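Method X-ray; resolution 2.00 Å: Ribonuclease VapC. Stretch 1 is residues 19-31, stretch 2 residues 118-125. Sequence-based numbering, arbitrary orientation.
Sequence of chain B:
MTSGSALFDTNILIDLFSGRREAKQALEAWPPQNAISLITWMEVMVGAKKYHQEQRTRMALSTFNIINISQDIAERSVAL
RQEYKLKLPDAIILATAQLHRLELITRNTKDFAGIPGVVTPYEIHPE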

ATOM      1  N   GLY B  19      -3.383  25.955  -3.609  1.00 39.19           N
ATOM      2  CA  GLY B  19      -4.082  27.088  -4.188  1.00 38.46           C
ATOM      3  C   GLY B  19      -3.895  27.338  -5.672  1.00 38.52           C
ATOM      4  O   GLY B  19      -4.045  28.469  -6.128  1.00 41.89           O
ATOM      5  N   ARG B  20      -3.558  26.299  -6.429  1.00 38.73           N
ATOM      6  CA  ARG B  20      -3.446  26.431  -7.878  1.00 38.54           C
ATOM      7  C   ARG B  20      -4.789  26.208  -8.570  1.00 37.31           C
ATOM      8  O   ARG B  20      -5.369  25.127  -8.483  1.00 37.42           O
ATOM      9  CB  ARG B  20      -2.410  25.451  -8.428  1.00 40.83           C
ATOM     10  CG  ARG B  20      -1.030  25.600  -7.818  1.00 44.41           C
ATOM     11  CD  ARG B  20       0.039  25.576  -8.896  1.00 52.71           C
ATOM     12  NE  ARG B  20       1.386  25.553  -8.336  1.00 65.39           N
ATOM     13  CZ  ARG B  20       2.496  25.674  -9.058  1.00 62.99           C
ATOM     14  NH1 ARG B  20       2.424  25.833 -10.373  1.00 65.15           N
ATOM     15  NH2 ARG B  20       3.681  25.640  -8.463  1.00 64.45           N
ATOM     16  N   ARG B  21      -5.270  27.233  -9.268  1.00 38.22           N
ATOM     17  CA  ARG B  21      -6.543  27.151  -9.981  1.00 37.98           C
ATOM     18  C   ARG B  21      -6.496  26.111 -11.099  1.00 37.35           C
ATOM     19  O   ARG B  21      -7.530  25.597 -11.524  1.00 36.75           O
ATOM     20  CB  ARG B  21      -6.929  28.517 -10.558  1.00 38.12           C
ATOM     21  CG  ARG B  21      -8.377  28.601 -11.011  1.00 41.07           C
ATOM     22  CD  ARG B  21      -8.708  29.949 -11.624  1.00 40.52           C
ATOM     23  NE  ARG B  21     -10.030  29.943 -12.246  1.00 44.50           N
ATOM     24  CZ  ARG B  21     -11.171  30.090 -11.580  1.00 45.18           C
ATOM     25  NH1 ARG B  21     -11.159  30.259 -10.265  1.00 44.92           N
ATOM     26  NH2 ARG B  21     -12.326  30.071 -12.230  1.00 48.09           N
ATOM     27  N   GLU B  22      -5.289  25.807 -11.567  1.00 37.85           N
ATOM     28  CA  GLU B  22      -5.092  24.791 -12.593  1.00 36.86           C
ATOM     29  C   GLU B  22      -5.562  23.423 -12.109  1.00 37.60           C
ATOM     30  O   GLU B  22      -6.053  22.611 -12.894  1.00 36.33           O
ATOM     31  CB  GLU B  22      -3.619  24.717 -13.008  1.00 39.88           C
ATOM     32  CG  GLU B  22      -3.093  25.953 -13.726  1.00 40.98           C
ATOM     33  CD  GLU B  22      -2.437  26.954 -12.791  1.00 40.09           C
ATOM     34  OE1 GLU B  22      -2.792  26.986 -11.594  1.00 38.95           O
ATOM     35  OE2 GLU B  22      -1.558  27.710 -13.256  1.00 43.22           O
ATOM     36  N   ALA B  23      -5.407  23.174 -10.813  1.00 38.13           N
ATOM     37  CA  ALA B  23      -5.820  21.910 -10.214  1.00 36.33           C
ATOM     38  C   ALA B  23      -7.331  21.868 -10.016  1.00 35.42           C
ATOM     39  O   ALA B  23      -7.963  20.831 -10.218  1.00 34.28           O
ATOM     40  CB  ALA B  23      -5.107  21.692  -8.896  1.00 37.49           C
ATOM     41  N   LYS B  24      -7.900  23.002  -9.612  1.00 36.68           N
ATOM     42  CA  LYS B  24      -9.346  23.158  -9.527  1.00 35.50           C
ATOM     43  C   LYS B  24      -9.981  22.835 -10.878  1.00 37.96           C
ATOM     44  O   LYS B  24     -11.016  22.177 -10.946  1.00 39.36           O
ATOM     45  CB  LYS B  24      -9.706  24.581  -9.081  1.00 36.19           C
ATOM     46  CG  LYS B  24     -11.190  24.924  -9.142  1.00 41.07           C
ATOM     47  CD  LYS B  24     -11.482  26.218  -8.390  1.00 41.73           C
ATOM     48  CE  LYS B  24     -12.909  26.703  -8.617  1.00 45.84           C
ATOM     49  NZ  LYS B  24     -13.164  27.094 -10.033  1.00 46.18           N
ATOM     50  N   GLN B  25      -9.337  23.282 -11.952  1.00 36.64           N
ATOM     51  CA  GLN B  25      -9.816  23.019 -13.304  1.00 35.63           C
ATOM     52  C   GLN B  25      -9.596  21.569 -13.711  1.00 34.31           C
ATOM     53  O   GLN B  25     -10.321  21.037 -14.548  1.00 35.57           O
ATOM     54  CB  GLN B  25      -9.124  23.944 -14.302  1.00 37.26           C
ATOM     55  CG  GLN B  25      -9.496  25.398 -14.134  1.00 38.49           C
ATOM     56  CD  GLN B  25      -8.860  26.286 -15.177  1.00 39.77           C
ATOM     57  OE1 GLN B  25      -7.933  25.880 -15.877  1.00 38.33           O
ATOM     58  NE2 GLN B  25      -9.357  27.509 -15.288  1.00 41.20           N
ATOM     59  N   ALA B  26      -8.587  20.937 -13.125  1.00 33.93           N
ATOM     60  CA  ALA B  26      -8.309  19.534 -13.404  1.00 32.71           C
ATOM     61  C   ALA B  26      -9.334  18.643 -12.711  1.00 32.83           C
ATOM     62  O   ALA B  26      -9.765  17.629 -13.260  1.00 32.73           O
ATOM     63  CB  ALA B  26      -6.900  19.173 -12.965  1.00 33.86           C
ATOM     64  N   LEU B  27      -9.722  19.031 -11.502  1.00 32.89           N
ATOM     65  CA  LEU B  27     -10.668  18.250 -10.717  1.00 32.68           C
ATOM     66  C   LEU B  27     -12.113  18.468 -11.160  1.00 34.54           C
ATOM     67  O   LEU B  27     -12.962  17.602 -10.957  1.00 34.67           O
ATOM     68  CB  LEU B  27     -10.514  18.581  -9.233  1.00 33.52           C
ATOM     69  CG  LEU B  27      -9.321  17.907  -8.554  1.00 32.49           C
ATOM     70  CD1 LEU B  27      -9.075  18.509  -7.191  1.00 32.15           C
ATOM     71  CD2 LEU B  27      -9.557  16.411  -8.436  1.00 31.95           C
ATOM     72  N   GLU B  28     -12.392  19.623 -11.756  1.00 37.11           N
ATOM     73  CA  GLU B  28     -13.723  19.903 -12.289  1.00 38.46           C
ATOM     74  C   GLU B  28     -13.924  19.271 -13.660  1.00 36.60           C
ATOM     75  O   GLU B  28     -15.053  19.050 -14.089  1.00 43.19           O
ATOM     76  CB  GLU B  28     -13.969  21.410 -12.385  1.00 41.71           C
ATOM     77  CG  GLU B  28     -14.121  22.111 -11.050  1.00 46.68           C
ATOM     78  CD  GLU B  28     -14.338  23.604 -11.202  1.00 58.08           C
ATOM     79  OE1 GLU B  28     -14.428  24.079 -12.353  1.00 59.16           O
ATOM     80  OE2 GLU B  28     -14.414  24.302 -10.169  1.00 54.25           O
ATOM     81  N   ALA B  29     -12.820  18.970 -14.334  1.00 34.26           N
ATOM     82  CA  ALA B  29     -12.858  18.479 -15.707  1.00 33.97           C
ATOM     83  C   ALA B  29     -13.361  17.045 -15.806  1.00 34.83           C
ATOM     84  O   ALA B  29     -13.533  16.518 -16.903  1.00 36.36           O
ATOM     85  CB  ALA B  29     -11.485  18.589 -16.337  1.00 35.09           C
ATOM     86  N   TRP B  30     -13.583  16.413 -14.660  1.00 35.41           N
ATOM     87  CA  TRP B  30     -14.020  15.024 -14.635  1.00 35.04           C
ATOM     88  C   TRP B  30     -15.223  14.831 -13.719  1.00 36.68           C
ATOM     89  O   TRP B  30     -15.357  15.523 -12.710  1.00 38.06           O
ATOM     90  CB  TRP B  30     -12.862  14.126 -14.201  1.00 33.33           C
ATOM     91  CG  TRP B  30     -11.693  14.206 -15.132  1.00 32.45           C
ATOM     92  CD1 TRP B  30     -10.694  15.133 -15.114  1.00 33.00           C
ATOM     93  CD2 TRP B  30     -11.409  13.331 -16.228  1.00 30.97           C
ATOM     94  NE1 TRP B  30      -9.803  14.888 -16.129  1.00 32.58           N
ATOM     95  CE2 TRP B  30     -10.219  13.785 -16.828  1.00 30.79           C
ATOM     96  CE3 TRP B  30     -12.043  12.203 -16.758  1.00 33.76           C
ATOM     97  CZ2 TRP B  30      -9.651  13.154 -17.929  1.00 31.46           C
ATOM     98  CZ3 TRP B  30     -11.476  11.578 -17.852  1.00 33.85           C
ATOM     99  CH2 TRP B  30     -10.293  12.054 -18.426  1.00 32.49           C
ATOM    100  N   PRO B  31     -16.119  13.898 -14.078  1.00 37.82           N
ATOM    101  CA  PRO B  31     -17.311  13.661 -13.259  1.00 38.97           C
ATOM    102  C   PRO B  31     -17.005  12.997 -11.918  1.00 39.26           C
ATOM    103  O   PRO B  31     -16.272  12.009 -11.878  1.00 44.49           O
ATOM    104  CB  PRO B  31     -18.155  12.734 -14.138  1.00 39.67           C
ATOM    105  CG  PRO B  31     -17.155  12.005 -14.967  1.00 39.48           C
ATOM    106  CD  PRO B  31     -16.062  12.998 -15.245  1.00 38.61           C
ATOM    107  N   VAL B 118      -3.526   7.595 -19.573  1.00 34.17           N
ATOM    108  CA  VAL B 118      -2.961   8.646 -18.733  1.00 34.37           C
ATOM    109  C   VAL B 118      -3.118  10.018 -19.393  1.00 36.29           C
ATOM    110  O   VAL B 118      -2.823  10.178 -20.575  1.00 36.81           O
ATOM    111  CB  VAL B 118      -1.468   8.395 -18.439  1.00 33.41           C
ATOM    112  CG1 VAL B 118      -0.926   9.452 -17.493  1.00 33.64           C
ATOM    113  CG2 VAL B 118      -1.259   7.001 -17.864  1.00 32.73           C
ATOM    114  N   VAL B 119      -3.577  11.005 -18.630  1.00 35.87           N
ATOM    115  CA  VAL B 119      -3.793  12.349 -19.162  1.00 37.24           C
ATOM    116  C   VAL B 119      -2.915  13.385 -18.466  1.00 39.37           C
ATOM    117  O   VAL B 119      -2.892  13.451 -17.239  1.00 38.87           O
ATOM    118  CB  VAL B 119      -5.280  12.766 -19.023  1.00 35.36           C
ATOM    119  CG1 VAL B 119      -5.427  14.275 -19.030  1.00 42.21           C
ATOM    120  CG2 VAL B 119      -6.103  12.162 -20.140  1.00 34.80           C
ATOM    121  N   THR B 120      -2.186  14.189 -19.235  1.00 42.40           N
ATOM    122  CA  THR B 120      -1.468  15.302 -18.628  1.00 43.46           C
ATOM    123  C   THR B 120      -2.309  16.583 -18.761  1.00 44.18           C
ATOM    124  O   THR B 120      -2.465  17.139 -19.846  1.00 44.76           O
ATOM    125  CB  THR B 120      -0.050  15.469 -19.240  1.00 43.94           C
ATOM    126  OG1 THR B 120       0.618  16.577 -18.625  1.00 53.66           O
ATOM    127  CG2 THR B 120      -0.091  15.652 -20.754  1.00 43.92           C
ATOM    128  N   PRO B 121      -2.906  17.022 -17.638  1.00 45.04           N
ATOM    129  CA  PRO B 121      -3.796  18.190 -17.636  1.00 47.00           C
ATOM    130  C   PRO B 121      -3.102  19.538 -17.847  1.00 49.71           C
ATOM    131  O   PRO B 121      -3.584  20.330 -18.654  1.00 56.20           O
ATOM    132  CB  PRO B 121      -4.433  18.127 -16.245  1.00 45.63           C
ATOM    133  CG  PRO B 121      -3.421  17.441 -15.407  1.00 43.85           C
ATOM    134  CD  PRO B 121      -2.747  16.443 -16.296  1.00 44.15           C
ATOM    135  N   TYR B 122      -1.981  19.784 -17.174  1.00 48.95           N
ATOM    136  CA  TYR B 122      -1.370  21.114 -17.204  1.00 50.13           C
ATOM    137  C   TYR B 122       0.135  21.096 -16.917  1.00 56.19           C
ATOM    138  O   TYR B 122       0.737  20.034 -16.779  1.00 55.31           O
ATOM    139  CB  TYR B 122      -2.091  22.056 -16.224  1.00 49.05           C
ATOM    140  CG  TYR B 122      -2.198  21.566 -14.793  1.00 47.68           C
ATOM    141  CD1 TYR B 122      -1.312  22.002 -13.820  1.00 48.16           C
ATOM    142  CD2 TYR B 122      -3.201  20.686 -14.412  1.00 50.94           C
ATOM    143  CE1 TYR B 122      -1.418  21.566 -12.514  1.00 44.90           C
ATOM    144  CE2 TYR B 122      -3.307  20.236 -13.110  1.00 43.97           C
ATOM    145  CZ  TYR B 122      -2.412  20.680 -12.165  1.00 42.07           C
ATOM    146  OH  TYR B 122      -2.516  20.241 -10.867  1.00 41.10           O
ATOM    147  N   GLU B 123       0.730  22.283 -16.831  1.00 60.36           N
ATOM    148  CA  GLU B 123       2.185  22.429 -16.841  1.00 64.61           C
ATOM    149  C   GLU B 123       2.708  23.335 -15.725  1.00 66.82           C
ATOM    150  O   GLU B 123       2.020  24.263 -15.298  1.00 63.96           O
ATOM    151  CB  GLU B 123       2.628  22.979 -18.205  1.00 70.39           C
ATOM    152  CG  GLU B 123       4.128  23.150 -18.399  1.00 71.00           C
ATOM    153  CD  GLU B 123       4.872  21.833 -18.414  1.00 75.06           C
ATOM    154  OE1 GLU B 123       4.288  20.827 -18.867  1.00 82.58           O
ATOM    155  OE2 GLU B 123       6.042  21.805 -17.977  1.00 74.61           O
ATOM    156  N   ILE B 124       3.920  23.056 -15.248  1.00 70.05           N
ATOM    157  CA  ILE B 124       4.634  24.006 -14.404  1.00 71.77           C
ATOM    158  C   ILE B 124       5.573  24.835 -15.296  1.00 69.14           C
ATOM    159  O   ILE B 124       6.491  24.307 -15.923  1.00 69.64           O
ATOM    160  CB  ILE B 124       5.397  23.297 -13.233  1.00 64.50           C
ATOM    161  CG1 ILE B 124       6.478  22.326 -13.722  1.00 67.89           C
ATOM    162  CG2 ILE B 124       4.425  22.554 -12.329  1.00 59.36           C
ATOM    163  CD1 ILE B 124       7.897  22.814 -13.488  1.00 63.40           C
ATOM    164  N   HIS B 125       5.265  26.131 -15.378  1.00 68.68           N
ATOM    165  CA  HIS B 125       5.986  27.140 -16.170  1.00 70.51           C
ATOM    166  C   HIS B 125       6.732  26.607 -17.393  1.00 73.53           C
ATOM    167  O   HIS B 125       7.896  26.215 -17.303  1.00 74.85           O
ATOM    168  CB  HIS B 125       6.951  27.900 -15.272  1.00 70.02           C
TER

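Tyr 122 is the centre of this contact, laid against the short helix that begins at Arg 21, with Arg 20 at its N-cap. No hydrogen bond or salt bridge joins the two stretches; they meet through van der Waals packing that buries 319 Å² in all. The backbones come nearest where Ala 26 CA lies 6.3 Å from Pro 121 CA and Glu 22 CA lies 7.0 Å from Tyr 122 CA. Glu 22 and Ala 26 lie about one helical turn apart, so both can reach this side of the second stretch. At Ala 26 the small side chain, directed toward the other stretch, fits the close approach. Glu 22 sets its CB over one face of the Tyr 122 ring, 3.9 Å from the centroid and 19° off the normal, a CH-pi contact; its carboxylate end leads away, so the aliphatic root does the packing. Ala 26 meets the same ring at its edge, CB to Tyr 122 CE2 at 3.7 Å, and also touches Pro 121, CB to CB at 4.2 Å. Ala 23 CB lies 3.6 Å from Tyr 122 OH, a hydroxyl whose hydrogen bonding is satisfied elsewhere in the structure. Looser contacts lie beyond the Tyr 122 ring: Val 119 CG2 sits at the edge of the Trp 30 ring, 4.3 Å from CZ2, while Arg 20 NH1 comes within 4.3 Å of Ile 124 CG2.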